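Local coordinates for protein beta chain (Acipenser persicus, PDB 6IYH) that probably carries oxygen in sturgeon blood, as the haem-binding beta subunit of a four-chain haemoglobin, at residues R7-T12 with P123-A128; D78-A83 with Q130-V135. All coordinates share one frame; numbering follows the deposited sequence.

Interaction 1. Residues R7-T12 with P123-A128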
ATOM      1  N   ARG B   7     -22.803  15.787  -2.294  1.00 23.13           N
ATOM      2  CA  ARG B   7     -23.310  15.788  -3.649  1.00 25.47           C
ATOM      3  C   ARG B   7     -23.130  17.120  -4.335  1.00 27.92           C
ATOM      4  O   ARG B   7     -22.727  17.184  -5.495  1.00 25.38           O
ATOM      5  CB  ARG B   7     -24.794  15.494  -3.690  1.00 29.64           C
ATOM      6  CG  ARG B   7     -25.132  14.052  -3.705  1.00 33.66           C
ATOM      7  CD  ARG B   7     -26.627  13.869  -3.828  1.00 32.94           C
ATOM      8  NE  ARG B   7     -26.964  12.540  -3.347  1.00 34.15           N
ATOM      9  CZ  ARG B   7     -26.883  11.428  -4.054  1.00 30.36           C
ATOM     10  NH1 ARG B   7     -26.513  11.454  -5.324  1.00 34.70           N
ATOM     11  NH2 ARG B   7     -27.243  10.273  -3.497  1.00 29.96           N
ATOM     12  N   PHE B   8     -23.398  18.172  -3.569  1.00 28.47           N
ATOM     13  CA  PHE B   8     -23.271  19.522  -4.017  1.00 29.12           C
ATOM     14  C   PHE B   8     -21.836  19.930  -4.275  1.00 26.20           C
ATOM     15  O   PHE B   8     -21.563  20.575  -5.284  1.00 22.00           O
ATOM     16  CB  PHE B   8     -23.818  20.459  -2.946  1.00 30.22           C
ATOM     17  CG  PHE B   8     -23.757  21.902  -3.324  1.00 32.56           C
ATOM     18  CD1 PHE B   8     -24.657  22.428  -4.225  1.00 34.10           C
ATOM     19  CD2 PHE B   8     -22.785  22.721  -2.796  1.00 35.25           C
ATOM     20  CE1 PHE B   8     -24.604  23.750  -4.535  1.00 35.55           C
ATOM     21  CE2 PHE B   8     -22.710  24.047  -3.126  1.00 39.01           C
ATOM     22  CZ  PHE B   8     -23.631  24.565  -3.979  1.00 38.04           C
ATOM     23  N   ALA B   9     -20.938  19.600  -3.352  1.00 21.60           N
ATOM     24  CA  ALA B   9     -19.495  19.848  -3.503  1.00 21.79           C
ATOM     25  C   ALA B   9     -18.968  19.207  -4.791  1.00 19.97           C
ATOM     26  O   ALA B   9     -18.186  19.847  -5.493  1.00 19.19           O
ATOM     27  CB  ALA B   9     -18.722  19.341  -2.268  1.00 22.33           C
ATOM     28  N   ILE B  10     -19.415  18.005  -5.098  1.00 19.06           N
ATOM     29  CA  ILE B  10     -18.990  17.267  -6.289  1.00 22.18           C
ATOM     30  C   ILE B  10     -19.577  17.874  -7.562  1.00 23.01           C
ATOM     31  O   ILE B  10     -18.802  18.249  -8.453  1.00 22.37           O
ATOM     32  CB  ILE B  10     -19.362  15.769  -6.197  1.00 22.77           C
ATOM     33  CG1 ILE B  10     -18.565  15.149  -5.067  1.00 22.25           C
ATOM     34  CG2 ILE B  10     -19.121  15.029  -7.508  1.00 22.28           C
ATOM     35  CD1 ILE B  10     -19.048  13.764  -4.690  1.00 26.72           C
ATOM     36  N   THR B  11     -20.910  18.019  -7.632  1.00 21.95           N
ATOM     37  CA  THR B  11     -21.545  18.453  -8.886  1.00 23.72           C
ATOM     38  C   THR B  11     -21.243  19.952  -9.177  1.00 20.29           C
ATOM     39  O   THR B  11     -21.024  20.298 -10.365  1.00 21.22           O
ATOM     40  CB  THR B  11     -23.029  18.123  -8.909  1.00 25.90           C
ATOM     41  OG1 THR B  11     -23.607  18.800  -7.814  1.00 28.04           O
ATOM     42  CG2 THR B  11     -23.249  16.639  -8.800  1.00 29.06           C
ATOM     43  N   THR B  12     -21.073  20.812  -8.161  1.00 21.86           N
ATOM     44  CA  THR B  12     -20.718  22.220  -8.442  1.00 26.06           C
ATOM     45  C   THR B  12     -19.304  22.360  -8.957  1.00 21.57           C
ATOM     46  O   THR B  12     -19.053  23.139  -9.864  1.00 19.13           O
ATOM     47  CB  THR B  12     -20.921  23.252  -7.304  1.00 29.61           C
ATOM     48  OG1 THR B  12     -19.974  23.049  -6.274  1.00 38.57           O
ATOM     49  CG2 THR B  12     -22.280  23.091  -6.672  1.00 29.37           C
ATOM     50  N   PRO B 123     -11.264  22.552   2.518  1.00 16.71           N
ATOM     51  CA  PRO B 123     -11.139  21.190   3.096  1.00 16.00           C
ATOM     52  C   PRO B 123     -12.366  20.269   2.950  1.00 17.15           C
ATOM     53  O   PRO B 123     -12.222  19.080   2.659  1.00 14.25           O
ATOM     54  CB  PRO B 123     -10.772  21.485   4.551  1.00 15.94           C
ATOM     55  CG  PRO B 123     -10.053  22.789   4.464  1.00 16.26           C
ATOM     56  CD  PRO B 123     -10.875  23.566   3.515  1.00 17.22           C
ATOM     57  N   ASP B 124     -13.594  20.802   3.081  1.00 16.42           N
ATOM     58  CA  ASP B 124     -14.809  20.017   2.906  1.00 16.64           C
ATOM     59  C   ASP B 124     -15.005  19.546   1.486  1.00 14.23           C
ATOM     60  O   ASP B 124     -15.487  18.449   1.258  1.00 14.13           O
ATOM     61  CB  ASP B 124     -16.082  20.784   3.399  1.00 20.94           C
ATOM     62  CG  ASP B 124     -16.456  21.984   2.520  1.00 24.07           C
ATOM     63  OD1 ASP B 124     -15.661  22.889   2.525  1.00 30.91           O
ATOM     64  OD2 ASP B 124     -17.496  21.964   1.846  1.00 26.36           O
ATOM     65  N   VAL B 125     -14.652  20.402   0.544  1.00 14.17           N
ATOM     66  CA  VAL B 125     -14.818  20.096  -0.864  1.00 14.14           C
ATOM     67  C   VAL B 125     -13.786  18.988  -1.223  1.00 12.13           C
ATOM     68  O   VAL B 125     -14.148  18.028  -1.865  1.00 13.61           O
ATOM     69  CB  VAL B 125     -14.670  21.360  -1.755  1.00 15.21           C
ATOM     70  CG1 VAL B 125     -14.504  20.944  -3.224  1.00 14.86           C
ATOM     71  CG2 VAL B 125     -15.962  22.200  -1.597  1.00 17.47           C
ATOM     72  N   GLN B 126     -12.550  19.194  -0.791  1.00 12.20           N
ATOM     73  CA  GLN B 126     -11.485  18.099  -0.955  1.00 11.79           C
ATOM     74  C   GLN B 126     -11.941  16.803  -0.331  1.00 11.52           C
ATOM     75  O   GLN B 126     -11.773  15.765  -0.889  1.00 11.01           O
ATOM     76  CB  GLN B 126     -10.099  18.503  -0.413  1.00 12.75           C
ATOM     77  CG  GLN B 126      -9.107  17.327  -0.547  1.00 12.05           C
ATOM     78  CD  GLN B 126      -7.827  17.612   0.112  1.00 15.14           C
ATOM     79  OE1 GLN B 126      -7.618  18.637   0.592  1.00 15.18           O
ATOM     80  NE2 GLN B 126      -6.972  16.681   0.090  1.00 15.56           N
ATOM     81  N   ALA B 127     -12.592  16.853   0.860  1.00 11.41           N
ATOM     82  CA  ALA B 127     -13.000  15.635   1.533  1.00 11.36           C
ATOM     83  C   ALA B 127     -14.021  14.927   0.734  1.00 11.23           C
ATOM     84  O   ALA B 127     -13.961  13.716   0.567  1.00 11.08           O
ATOM     85  CB  ALA B 127     -13.476  15.901   2.968  1.00 12.44           C
ATOM     86  N   ALA B 128     -14.977  15.667   0.149  1.00 10.99           N
ATOM     87  CA  ALA B 128     -15.976  15.049  -0.711  1.00 11.40           C
ATOM     88  C   ALA B 128     -15.395  14.433  -2.002  1.00 11.38           C
ATOM     89  O   ALA B 128     -15.762  13.334  -2.389  1.00 11.34           O
ATOM     90  CB  ALA B 128     -17.049  16.074  -1.119  1.00 12.88           C
TER
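Ala-9 and Val-125 mark the place where two helices pass nearly at right angles: their CA atoms are 5.4 Å apart, while the axes of the two short segments come within 8.8 Å at a signed crossing angle of -86°. Two alanines meet at the crossing, which is consistent with the close approach of the backbones. The methyl of Ala-9 points toward the other helix and sits 3.8 Å from the methyl of Ala-128, CB to CB, which points back at it. Val-125, one turn earlier than Ala-128, adds a second contact: its CG2 lies 4.0 Å from Ala-9 CB. That branch stands anti to the carbonyl carbon and beside the backbone N, while CG1 takes the position anti to N (chi1 166°). Ala-9 CB is thus touched by two side chains on successive turns of helix 123-142. Ile-10 comes in at the flank: its CB is directed neither at the other helix nor away from it, and the extended outer chain brings CD1 nearer, 4.0 Å from Ala-128 O, with CG1 facing Ala-128 CB. No hydrogen bond joins the two segments, and the contact is apolar packing. Within 7-12, Thr-11 N and Thr-11 OG1 both donate to Arg-7 O, from opposite faces of its carbonyl plane, so that the hydroxyl is tied back to its own helix.

In globin terms this is the first helix of the fold, A, lying across the start of the last, H. Trp-129 gives a weak hydrogen bond from NE1 to Ala-9 O, and the Ile-10 side chain also touches Trp-2, Met-77, Trp-129 and Met-132. On helix 123-142, Gln-126 OE1 accepts a hydrogen bond from a basic side chain of a neighbouring subunit that is a different protein, so this helix packs against both helix 4-14 and a partner chain.

Interaction 2. Residues D78-A83 with Q130-V135; sequences DDVADA and QKMIAV
Val-80 meets helix 123-142 through one side of its isopropyl group. Its CB points toward that helix and already lies 3.9 Å from CG1 of Val-135. From there CG2, which chi1 of 179° sets beside the backbone N, goes deeper: it comes to 3.6 Å from the same Val-135 CG1 and to 4.1 Å from Met-132 CE, so this one methyl touches both partners.

Met-132 gets its methyl there by bending: CG starts anti to the backbone N, but chi2 of 70° and a further bend at chi3 swing CE round to Val-80. In the globin fold this is the EF corner, here with the short helix 80-83, packing against the middle of the H helix, and Ala-73 of helix 57-75, the E helix, touches both Val-80 and Met-132. Val-80 also packs on Ala-139, and its side chain is about 8 Å from the haem.

The short helix carrying Val-80 is N-capped by Asp-79, whose OD1 accepts from Asp-82 N at 3.2 Å; the N-H points almost straight at it (171°) but arrives from above the carboxylate plane.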
ATOM      1  N   ASP B  78     -24.355   6.852  -7.142  1.00 25.48           N
ATOM      2  CA  ASP B  78     -25.042   5.952  -6.209  1.00 26.92           C
ATOM      3  C   ASP B  78     -24.664   4.506  -6.447  1.00 27.70           C
ATOM      4  O   ASP B  78     -24.849   3.731  -5.568  1.00 33.27           O
ATOM      5  CB  ASP B  78     -26.556   6.100  -6.249  1.00 28.22           C
ATOM      6  CG  ASP B  78     -27.024   7.450  -5.825  1.00 33.28           C
ATOM      7  OD1 ASP B  78     -26.487   8.067  -4.891  1.00 32.96           O
ATOM      8  OD2 ASP B  78     -28.002   7.917  -6.444  1.00 50.27           O
ATOM      9  N   ASP B  79     -24.140   4.118  -7.595  1.00 27.32           N
ATOM     10  CA  ASP B  79     -23.557   2.785  -7.703  1.00 30.63           C
ATOM     11  C   ASP B  79     -22.481   2.711  -8.774  1.00 24.97           C
ATOM     12  O   ASP B  79     -22.699   2.193  -9.865  1.00 19.99           O
ATOM     13  CB  ASP B  79     -24.662   1.735  -7.944  1.00 35.01           C
ATOM     14  CG  ASP B  79     -24.166   0.288  -7.751  1.00 38.43           C
ATOM     15  OD1 ASP B  79     -22.958   0.039  -7.509  1.00 36.98           O
ATOM     16  OD2 ASP B  79     -25.021  -0.617  -7.866  1.00 39.41           O
ATOM     17  N   VAL B  80     -21.299   3.218  -8.425  1.00 23.62           N
ATOM     18  CA  VAL B  80     -20.192   3.246  -9.403  1.00 21.21           C
ATOM     19  C   VAL B  80     -19.697   1.824  -9.687  1.00 21.94           C
ATOM     20  O   VAL B  80     -19.375   1.516 -10.830  1.00 20.05           O
ATOM     21  CB  VAL B  80     -19.042   4.102  -8.878  1.00 22.17           C
ATOM     22  CG1 VAL B  80     -17.861   4.155  -9.851  1.00 19.75           C
ATOM     23  CG2 VAL B  80     -19.494   5.496  -8.541  1.00 20.84           C
ATOM     24  N   ALA B  81     -19.654   0.930  -8.683  1.00 24.51           N
ATOM     25  CA  ALA B  81     -19.214  -0.506  -8.913  1.00 26.11           C
ATOM     26  C   ALA B  81     -19.947  -1.160 -10.078  1.00 23.83           C
ATOM     27  O   ALA B  81     -19.335  -1.663 -11.035  1.00 22.33           O
ATOM     28  CB  ALA B  81     -19.383  -1.361  -7.645  1.00 25.76           C
ATOM     29  N   ASP B  82     -21.281  -1.098 -10.039  1.00 25.95           N
ATOM     30  CA  ASP B  82     -22.092  -1.676 -11.154  1.00 29.11           C
ATOM     31  C   ASP B  82     -21.753  -1.040 -12.528  1.00 28.12           C
ATOM     32  O   ASP B  82     -21.482  -1.704 -13.537  1.00 28.25           O
ATOM     33  CB  ASP B  82     -23.639  -1.573 -10.850  1.00 31.75           C
ATOM     34  CG  ASP B  82     -24.555  -1.817 -12.133  1.00 38.75           C
ATOM     35  OD1 ASP B  82     -24.813  -0.849 -12.917  1.00 45.93           O
ATOM     36  OD2 ASP B  82     -25.020  -2.981 -12.358  1.00 43.98           O
ATOM     37  N   ALA B  83     -21.728   0.279 -12.551  1.00 28.54           N
ATOM     38  CA  ALA B  83     -21.480   1.013 -13.773  1.00 27.28           C
ATOM     39  C   ALA B  83     -20.043   0.765 -14.341  1.00 26.70           C
ATOM     40  O   ALA B  83     -19.816   0.747 -15.576  1.00 24.53           O
ATOM     41  CB  ALA B  83     -21.684   2.477 -13.452  1.00 28.45           C
ATOM     42  N   GLN B 130     -12.237  13.388  -2.294  1.00 10.39           N
ATOM     43  CA  GLN B 130     -11.490  12.183  -1.885  1.00 11.34           C
ATOM     44  C   GLN B 130     -12.414  10.976  -1.726  1.00 11.30           C
ATOM     45  O   GLN B 130     -12.113   9.880  -2.146  1.00 10.82           O
ATOM     46  CB  GLN B 130     -10.740  12.477  -0.641  1.00 11.54           C
ATOM     47  CG  GLN B 130      -9.921  11.298  -0.124  1.00 12.03           C
ATOM     48  CD  GLN B 130      -8.827  10.928  -1.109  1.00 12.22           C
ATOM     49  OE1 GLN B 130      -8.285  11.782  -1.814  1.00 13.06           O
ATOM     50  NE2 GLN B 130      -8.550   9.613  -1.190  1.00 13.11           N
ATOM     51  N   LYS B 131     -13.633  11.204  -1.209  1.00 11.13           N
ATOM     52  CA  LYS B 131     -14.586  10.154  -1.092  1.00 12.34           C
ATOM     53  C   LYS B 131     -14.990   9.681  -2.461  1.00 11.94           C
ATOM     54  O   LYS B 131     -15.080   8.474  -2.725  1.00 12.59           O
ATOM     55  CB  LYS B 131     -15.796  10.646  -0.238  1.00 13.50           C
ATOM     56  CG  LYS B 131     -16.898   9.616  -0.123  1.00 14.67           C
ATOM     57  CD  LYS B 131     -18.016  10.158   0.734  1.00 17.74           C
ATOM     58  CE  LYS B 131     -19.198   9.233   0.649  1.00 19.02           C
ATOM     59  NZ  LYS B 131     -20.179   9.665   1.701  1.00 24.14           N
ATOM     60  N   MET B 132     -15.237  10.599  -3.395  1.00 13.72           N
ATOM     61  CA  MET B 132     -15.565  10.223  -4.741  1.00 13.85           C
ATOM     62  C   MET B 132     -14.433   9.441  -5.389  1.00 11.85           C
ATOM     63  O   MET B 132     -14.640   8.424  -6.072  1.00 12.69           O
ATOM     64  CB  MET B 132     -15.882  11.446  -5.643  1.00 15.60           C
ATOM     65  CG  MET B 132     -16.357  11.153  -7.055  1.00 16.23           C
ATOM     66  SD  MET B 132     -18.064  10.432  -7.042  1.00 21.99           S
ATOM     67  CE  MET B 132     -17.929   9.245  -8.301  1.00 22.05           C
ATOM     68  N   ILE B 133     -13.226   9.955  -5.241  1.00 11.76           N
ATOM     69  CA  ILE B 133     -12.052   9.198  -5.772  1.00 12.18           C
ATOM     70  C   ILE B 133     -11.969   7.757  -5.202  1.00 12.36           C
ATOM     71  O   ILE B 133     -11.694   6.831  -5.918  1.00 12.37           O
ATOM     72  CB  ILE B 133     -10.791  10.059  -5.557  1.00 13.14           C
ATOM     73  CG1 ILE B 133     -10.778  11.181  -6.557  1.00 13.67           C
ATOM     74  CG2 ILE B 133      -9.476   9.247  -5.648  1.00 13.84           C
ATOM     75  CD1 ILE B 133      -9.934  12.352  -6.145  1.00 14.45           C
ATOM     76  N   ALA B 134     -12.095   7.617  -3.884  1.00 12.42           N
ATOM     77  CA  ALA B 134     -12.089   6.324  -3.211  1.00 13.82           C
ATOM     78  C   ALA B 134     -13.157   5.396  -3.752  1.00 13.72           C
ATOM     79  O   ALA B 134     -12.925   4.223  -3.958  1.00 14.43           O
ATOM     80  CB  ALA B 134     -12.168   6.548  -1.722  1.00 14.71           C
ATOM     81  N   VAL B 135     -14.330   5.926  -4.064  1.00 14.43           N
ATOM     82  CA  VAL B 135     -15.383   5.098  -4.579  1.00 15.56           C
ATOM     83  C   VAL B 135     -15.050   4.646  -6.001  1.00 14.19           C
ATOM     84  O   VAL B 135     -15.276   3.523  -6.334  1.00 14.46           O
ATOM     85  CB  VAL B 135     -16.720   5.862  -4.541  1.00 16.07           C
ATOM     86  CG1 VAL B 135     -17.763   5.156  -5.371  1.00 16.36           C
ATOM     87  CG2 VAL B 135     -17.173   6.030  -3.090  1.00 16.52           C
TER

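Both interactions draw on helix 123-142, at its beginning in interaction 1 and about two turns further on in interaction 2, with centres 14 Å apart. Along the chain their segments alternate: 7-12, 78-83, 123-128, 130-135. The last helix therefore gathers helix 4-14 and the short helix 80-83 that follows helix 57-75 onto successive parts of its length. The two contacts also touch directly, through a salt bridge of 2.7 Å from Arg-7 NH2 to Asp-78 OD1 and through Ile-10 CD1 packing 4.0 Å from Met-132 CB. Together they lead from the amino-terminal helix toward the haem, which is about 13 Å from the Ile-10 side chain and nearer to that of Val-80.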